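T9SS C-terminal target domain-containing protein (Bacteroides cellulosilyticus, PDB 5JVK) is a family 39 glycoside hydrolase of a gut symbiont that probably cleaves O-glycosidic bonds in an endo-acting manner. Local coordinates at residues E143-G147 / N177-Y181; K148-P152 / N202-A207. All blocks are in the same frame, centred on the assembly; numbering follows the deposited sequence.

Contact 1: residues E143-G147 / N177-Y181; sequences EPAKG and NAIAY
Glu143 OE2 accepts two hydrogen bonds, one from each segment. The hydroxyl of Tyr181 donates from across the contact, with OH 2.7 Å from Glu143 OE2. It comes in on the syn side, 25° out of the carboxylate plane. The backbone N of Gly147 uses the anti lone pair of the same oxygen, at 2.9 Å from Glu143 OE2. The carboxylate meets the edge of the Tyr181 ring, their planes 80° apart. Glu143 is extended, with CG anti to the backbone N (chi1 -175°), and this carries the acid across to the tyrosine. Its carbonyl is also used: Asn177 ND2 donates to Glu143 O at 2.8 Å, in the carbonyl plane and on a lone pair. Ala180 CB points toward segment 143-147 and packs 3.9 Å from Lys146 N. Lys146 runs obliquely past the Tyr181 ring, CG 3.9 Å from CE1, to a salt bridge with Glu195. Glu143 OE1 takes a hydrogen bond from Trp139 NE1. A leucine in place of Glu143 would probably leave the Tyr181 hydroxyl and the Gly147 N-H without their shared acceptor. The contact ties the loop after strand 132-138 and short helix 139-142 to the loop between strand 168-174 and helix 194-211, on the C-terminal side of the barrel strands.

Contact 2: residues K148-P152 / N202-A207; sequences KYVMP and NALAYA
An irregular segment, 148-152, passes beside helix 194-211, with the CA atoms of Tyr149 and Ala203 7.1 Å apart and those of Met151 and Ala207 7.0 Å apart. The helix belongs to the (beta/alpha)8 barrel, and the segment is part of the loop that leads into helix 153-164. Two tyrosines carry the packing. The rings of Tyr149 and Tyr206 lie nearly parallel, planes at 22°, but are displaced so far that each covers little of the other. Each ring instead receives the other's CB on one face. Tyr149 CB sits over the centre of the Tyr206 ring, 3.5 Å from its centroid, in a CH-pi contact. Tyr206 CB lies nearer the rim of the Tyr149 ring, 4.2 Å from that centroid. Tyr206 has CG anti to its own N (chi1 163°), which sends the ring out from the helix to the loop backbone. Tyr206 OH comes 3.6 Å from Val150 CA. Met151 N lies at the edge of the same ring, 3.4 Å from Tyr206 OH, at an angle too poor for a hydrogen bond. Tyr149 reaches back along the helix, with CE2 3.9 Å from Ala203 CA. Both rings remain partly exposed. Met151 bends at chi2 and chi3 and turns its methyl to the helix, where CE lies 3.7 Å from Ala207 CA.

In the fold
The two contacts lie about 11 Å apart between centres. Segments 143-147 and 148-152 follow each other directly in the loop between helices 139-142 and 153-164. Their partners come later, 177-181 before 202-207, so the pairings alternate along the chain. Glu143 joins them, with its OE1 packed on Ala203 and its CD on Tyr149. Pro144 also touches Val150. In the eight-stranded parallel barrel, the excursion between strand 132-138 and helix 153-164 is therefore packed against two neighbours: the excursion after strand 168-174, and helix 194-211 that follows it. Both loops leave the C-terminal side of the barrel strands.

Contact 1: residues E143-G147 / N177-Y181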
ATOM      1  N   GLU A 143       1.443  26.779  -9.680  1.00 48.55           N
ATOM      2  CA  GLU A 143       1.107  28.095 -10.232  1.00 48.85           C
ATOM      3  C   GLU A 143       1.086  29.136  -9.095  1.00 49.16           C
ATOM      4  O   GLU A 143       0.015  29.464  -8.579  1.00 49.09           O
ATOM      5  CB  GLU A 143      -0.246  28.012 -10.963  1.00 49.01           C
ATOM      6  CG  GLU A 143      -0.684  29.275 -11.696  1.00 49.18           C
ATOM      7  CD  GLU A 143      -1.946  29.087 -12.537  1.00 49.38           C
ATOM      8  OE1 GLU A 143      -2.641  28.060 -12.390  1.00 49.08           O
ATOM      9  OE2 GLU A 143      -2.260  29.980 -13.350  1.00 49.17           O
ATOM     10  N   PRO A 144       2.273  29.648  -8.686  1.00 49.92           N
ATOM     11  CA  PRO A 144       2.320  30.631  -7.589  1.00 50.54           C
ATOM     12  C   PRO A 144       1.697  31.988  -7.945  1.00 51.29           C
ATOM     13  O   PRO A 144       1.194  32.680  -7.057  1.00 51.81           O
ATOM     14  CB  PRO A 144       3.826  30.790  -7.302  1.00 50.54           C
ATOM     15  CG  PRO A 144       4.519  29.740  -8.100  1.00 50.49           C
ATOM     16  CD  PRO A 144       3.617  29.415  -9.246  1.00 50.20           C
ATOM     17  N   ALA A 145       1.764  32.360  -9.224  1.00 51.00           N
ATOM     18  CA  ALA A 145       1.060  33.526  -9.757  1.00 51.36           C
ATOM     19  C   ALA A 145       0.303  33.136 -11.023  1.00 50.61           C
ATOM     20  O   ALA A 145       0.616  32.124 -11.656  1.00 49.98           O
ATOM     21  CB  ALA A 145       2.042  34.648 -10.049  1.00 51.87           C
ATOM     22  N   LYS A 146      -0.681  33.954 -11.388  1.00 49.93           N
ATOM     23  CA  LYS A 146      -1.584  33.661 -12.505  1.00 50.71           C
ATOM     24  C   LYS A 146      -0.822  33.531 -13.824  1.00 51.20           C
ATOM     25  O   LYS A 146      -0.132  34.463 -14.238  1.00 52.32           O
ATOM     26  CB  LYS A 146      -2.652  34.756 -12.622  1.00 51.61           C
ATOM     27  CG  LYS A 146      -3.793  34.437 -13.582  1.00 52.34           C
ATOM     28  CD  LYS A 146      -4.848  35.536 -13.603  1.00 53.76           C
ATOM     29  CE  LYS A 146      -5.616  35.623 -12.288  1.00 54.81           C
ATOM     30  NZ  LYS A 146      -6.829  36.481 -12.382  1.00 55.20           N
ATOM     31  N   GLY A 147      -0.926  32.361 -14.453  1.00 51.34           N
ATOM     32  CA  GLY A 147      -0.291  32.101 -15.748  1.00 51.78           C
ATOM     33  C   GLY A 147       1.190  31.735 -15.733  1.00 52.40           C
ATOM     34  O   GLY A 147       1.728  31.349 -16.771  1.00 51.92           O
ATOM     35  N   ASN A 177      -6.144  27.089  -5.314  1.00 50.31           N
ATOM     36  CA  ASN A 177      -5.111  28.101  -5.546  1.00 51.68           C
ATOM     37  C   ASN A 177      -5.726  29.508  -5.467  1.00 53.17           C
ATOM     38  O   ASN A 177      -5.891  30.197  -6.478  1.00 52.90           O
ATOM     39  CB  ASN A 177      -4.440  27.847  -6.908  1.00 51.09           C
ATOM     40  CG  ASN A 177      -3.197  28.697  -7.131  1.00 50.94           C
ATOM     41  OD1 ASN A 177      -2.709  29.380  -6.226  1.00 51.65           O
ATOM     42  ND2 ASN A 177      -2.670  28.651  -8.347  1.00 50.74           N
ATOM     43  N   ALA A 178      -6.058  29.922  -4.247  1.00 55.46           N
ATOM     44  CA  ALA A 178      -6.655  31.242  -3.996  1.00 57.11           C
ATOM     45  C   ALA A 178      -5.681  32.411  -4.214  1.00 57.90           C
ATOM     46  O   ALA A 178      -6.119  33.543  -4.442  1.00 57.08           O
ATOM     47  CB  ALA A 178      -7.232  31.297  -2.588  1.00 57.32           C
ATOM     48  N   ILE A 179      -4.377  32.137  -4.136  1.00 59.37           N
ATOM     49  CA  ILE A 179      -3.341  33.155  -4.366  1.00 60.00           C
ATOM     50  C   ILE A 179      -3.388  33.649  -5.820  1.00 59.60           C
ATOM     51  O   ILE A 179      -3.416  34.856  -6.066  1.00 59.79           O
ATOM     52  CB  ILE A 179      -1.922  32.628  -4.005  1.00 60.70           C
ATOM     53  CG1 ILE A 179      -1.822  32.346  -2.497  1.00 60.84           C
ATOM     54  CG2 ILE A 179      -0.841  33.633  -4.409  1.00 61.05           C
ATOM     55  CD1 ILE A 179      -0.653  31.468  -2.100  1.00 61.06           C
ATOM     56  N   ALA A 180      -3.408  32.714  -6.768  1.00 58.80           N
ATOM     57  CA  ALA A 180      -3.468  33.045  -8.195  1.00 58.42           C
ATOM     58  C   ALA A 180      -4.851  33.532  -8.630  1.00 58.74           C
ATOM     59  O   ALA A 180      -4.961  34.542  -9.328  1.00 59.04           O
ATOM     60  CB  ALA A 180      -3.050  31.846  -9.034  1.00 58.68           C
ATOM     61  N   TYR A 181      -5.894  32.809  -8.218  1.00 59.08           N
ATOM     62  CA  TYR A 181      -7.278  33.084  -8.629  1.00 59.49           C
ATOM     63  C   TYR A 181      -8.164  33.349  -7.403  1.00 60.81           C
ATOM     64  O   TYR A 181      -8.952  32.485  -7.010  1.00 61.34           O
ATOM     65  CB  TYR A 181      -7.834  31.907  -9.443  1.00 59.02           C
ATOM     66  CG  TYR A 181      -7.027  31.583 -10.678  1.00 58.94           C
ATOM     67  CD1 TYR A 181      -7.378  32.099 -11.926  1.00 58.71           C
ATOM     68  CD2 TYR A 181      -5.906  30.759 -10.599  1.00 58.78           C
ATOM     69  CE1 TYR A 181      -6.631  31.802 -13.061  1.00 58.53           C
ATOM     70  CE2 TYR A 181      -5.155  30.459 -11.723  1.00 58.82           C
ATOM     71  CZ  TYR A 181      -5.517  30.981 -12.952  1.00 58.66           C
ATOM     72  OH  TYR A 181      -4.773  30.678 -14.069  1.00 58.44           O
TER

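Contact 2: residues K148-P152 / N202-A207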
ATOM      1  N   LYS A 148       1.847  31.845 -14.576  1.00 53.60           N
ATOM      2  CA  LYS A 148       3.277  31.577 -14.446  1.00 54.99           C
ATOM      3  C   LYS A 148       3.465  30.261 -13.704  1.00 54.38           C
ATOM      4  O   LYS A 148       2.944  30.096 -12.599  1.00 55.23           O
ATOM      5  CB  LYS A 148       3.961  32.713 -13.687  1.00 57.35           C
ATOM      6  CG  LYS A 148       3.814  34.071 -14.363  1.00 59.53           C
ATOM      7  CD  LYS A 148       4.773  35.109 -13.795  1.00 61.11           C
ATOM      8  CE  LYS A 148       6.171  34.973 -14.384  1.00 62.10           C
ATOM      9  NZ  LYS A 148       7.141  35.906 -13.745  1.00 62.89           N
ATOM     10  N   TYR A 149       4.212  29.337 -14.308  1.00 53.12           N
ATOM     11  CA  TYR A 149       4.319  27.967 -13.808  1.00 51.58           C
ATOM     12  C   TYR A 149       5.711  27.611 -13.303  1.00 51.49           C
ATOM     13  O   TYR A 149       6.706  28.224 -13.693  1.00 52.24           O
ATOM     14  CB  TYR A 149       3.912  26.979 -14.898  1.00 50.73           C
ATOM     15  CG  TYR A 149       2.532  27.224 -15.469  1.00 50.06           C
ATOM     16  CD1 TYR A 149       2.334  27.348 -16.845  1.00 49.39           C
ATOM     17  CD2 TYR A 149       1.419  27.339 -14.632  1.00 50.27           C
ATOM     18  CE1 TYR A 149       1.068  27.573 -17.370  1.00 49.55           C
ATOM     19  CE2 TYR A 149       0.150  27.566 -15.147  1.00 49.56           C
ATOM     20  CZ  TYR A 149      -0.020  27.682 -16.514  1.00 49.63           C
ATOM     21  OH  TYR A 149      -1.278  27.906 -17.021  1.00 50.02           O
ATOM     22  N   VAL A 150       5.758  26.613 -12.425  1.00 51.22           N
ATOM     23  CA  VAL A 150       7.010  26.063 -11.903  1.00 51.26           C
ATOM     24  C   VAL A 150       6.769  24.645 -11.369  1.00 51.27           C
ATOM     25  O   VAL A 150       5.696  24.356 -10.842  1.00 51.20           O
ATOM     26  CB  VAL A 150       7.620  26.970 -10.803  1.00 51.64           C
ATOM     27  CG1 VAL A 150       6.723  27.042  -9.568  1.00 51.89           C
ATOM     28  CG2 VAL A 150       9.025  26.509 -10.428  1.00 52.06           C
ATOM     29  N   MET A 151       7.764  23.772 -11.527  1.00 50.64           N
ATOM     30  CA  MET A 151       7.710  22.407 -11.002  1.00 49.99           C
ATOM     31  C   MET A 151       8.461  22.375  -9.667  1.00 49.50           C
ATOM     32  O   MET A 151       9.670  22.611  -9.651  1.00 49.44           O
ATOM     33  CB  MET A 151       8.350  21.436 -12.003  1.00 50.57           C
ATOM     34  CG  MET A 151       8.265  19.960 -11.629  1.00 50.91           C
ATOM     35  SD  MET A 151       6.588  19.342 -11.371  1.00 51.27           S
ATOM     36  CE  MET A 151       5.857  19.609 -12.981  1.00 50.91           C
ATOM     37  N   PRO A 152       7.758  22.096  -8.542  1.00 49.27           N
ATOM     38  CA  PRO A 152       8.443  22.081  -7.236  1.00 49.10           C
ATOM     39  C   PRO A 152       9.556  21.040  -7.127  1.00 49.22           C
ATOM     40  O   PRO A 152       9.541  20.042  -7.849  1.00 48.33           O
ATOM     41  CB  PRO A 152       7.316  21.761  -6.244  1.00 49.11           C
ATOM     42  CG  PRO A 152       6.066  22.162  -6.936  1.00 49.34           C
ATOM     43  CD  PRO A 152       6.304  21.887  -8.389  1.00 49.38           C
ATOM     44  N   ASN A 202      -4.901  24.290 -17.260  1.00 43.11           N
ATOM     45  CA  ASN A 202      -3.598  24.674 -17.810  1.00 43.15           C
ATOM     46  C   ASN A 202      -2.445  24.451 -16.825  1.00 42.96           C
ATOM     47  O   ASN A 202      -1.310  24.231 -17.253  1.00 42.86           O
ATOM     48  CB  ASN A 202      -3.611  26.134 -18.283  1.00 43.07           C
ATOM     49  CG  ASN A 202      -4.550  26.364 -19.458  1.00 43.16           C
ATOM     50  OD1 ASN A 202      -4.667  25.525 -20.353  1.00 42.66           O
ATOM     51  ND2 ASN A 202      -5.214  27.515 -19.472  1.00 43.98           N
ATOM     52  N   ALA A 203      -2.733  24.509 -15.523  1.00 43.02           N
ATOM     53  CA  ALA A 203      -1.728  24.221 -14.487  1.00 43.34           C
ATOM     54  C   ALA A 203      -1.335  22.745 -14.466  1.00 43.57           C
ATOM     55  O   ALA A 203      -0.149  22.417 -14.379  1.00 43.80           O
ATOM     56  CB  ALA A 203      -2.235  24.645 -13.118  1.00 43.41           C
ATOM     57  N   LEU A 204      -2.334  21.864 -14.534  1.00 43.39           N
ATOM     58  CA  LEU A 204      -2.095  20.420 -14.621  1.00 43.33           C
ATOM     59  C   LEU A 204      -1.450  20.050 -15.954  1.00 42.85           C
ATOM     60  O   LEU A 204      -0.524  19.237 -15.989  1.00 43.88           O
ATOM     61  CB  LEU A 204      -3.400  19.630 -14.434  1.00 43.56           C
ATOM     62  CG  LEU A 204      -3.342  18.099 -14.555  1.00 43.10           C
ATOM     63  CD1 LEU A 204      -2.310  17.504 -13.608  1.00 43.16           C
ATOM     64  CD2 LEU A 204      -4.713  17.496 -14.298  1.00 43.25           C
ATOM     65  N   ALA A 205      -1.950  20.642 -17.040  1.00 41.78           N
ATOM     66  CA  ALA A 205      -1.403  20.419 -18.384  1.00 41.27           C
ATOM     67  C   ALA A 205       0.083  20.767 -18.480  1.00 41.14           C
ATOM     68  O   ALA A 205       0.831  20.087 -19.182  1.00 40.74           O
ATOM     69  CB  ALA A 205      -2.196  21.203 -19.416  1.00 41.18           C
ATOM     70  N   TYR A 206       0.501  21.821 -17.773  1.00 41.53           N
ATOM     71  CA  TYR A 206       1.924  22.159 -17.637  1.00 42.13           C
ATOM     72  C   TYR A 206       2.703  21.037 -16.955  1.00 42.46           C
ATOM     73  O   TYR A 206       3.767  20.633 -17.437  1.00 43.08           O
ATOM     74  CB  TYR A 206       2.122  23.468 -16.854  1.00 42.32           C
ATOM     75  CG  TYR A 206       3.533  23.648 -16.334  1.00 42.96           C
ATOM     76  CD1 TYR A 206       3.845  23.387 -14.998  1.00 43.36           C
ATOM     77  CD2 TYR A 206       4.564  24.044 -17.186  1.00 43.28           C
ATOM     78  CE1 TYR A 206       5.140  23.536 -14.521  1.00 43.82           C
ATOM     79  CE2 TYR A 206       5.862  24.196 -16.719  1.00 43.51           C
ATOM     80  CZ  TYR A 206       6.145  23.944 -15.387  1.00 43.90           C
ATOM     81  OH  TYR A 206       7.430  24.093 -14.919  1.00 43.88           O
ATOM     82  N   ALA A 207       2.173  20.560 -15.828  1.00 42.11           N
ATOM     83  CA  ALA A 207       2.802  19.482 -15.055  1.00 41.75           C
ATOM     84  C   ALA A 207       2.924  18.179 -15.848  1.00 41.32           C
ATOM     85  O   ALA A 207       3.940  17.488 -15.755  1.00 40.70           O
ATOM     86  CB  ALA A 207       2.040  19.240 -13.760  1.00 41.51           C
TER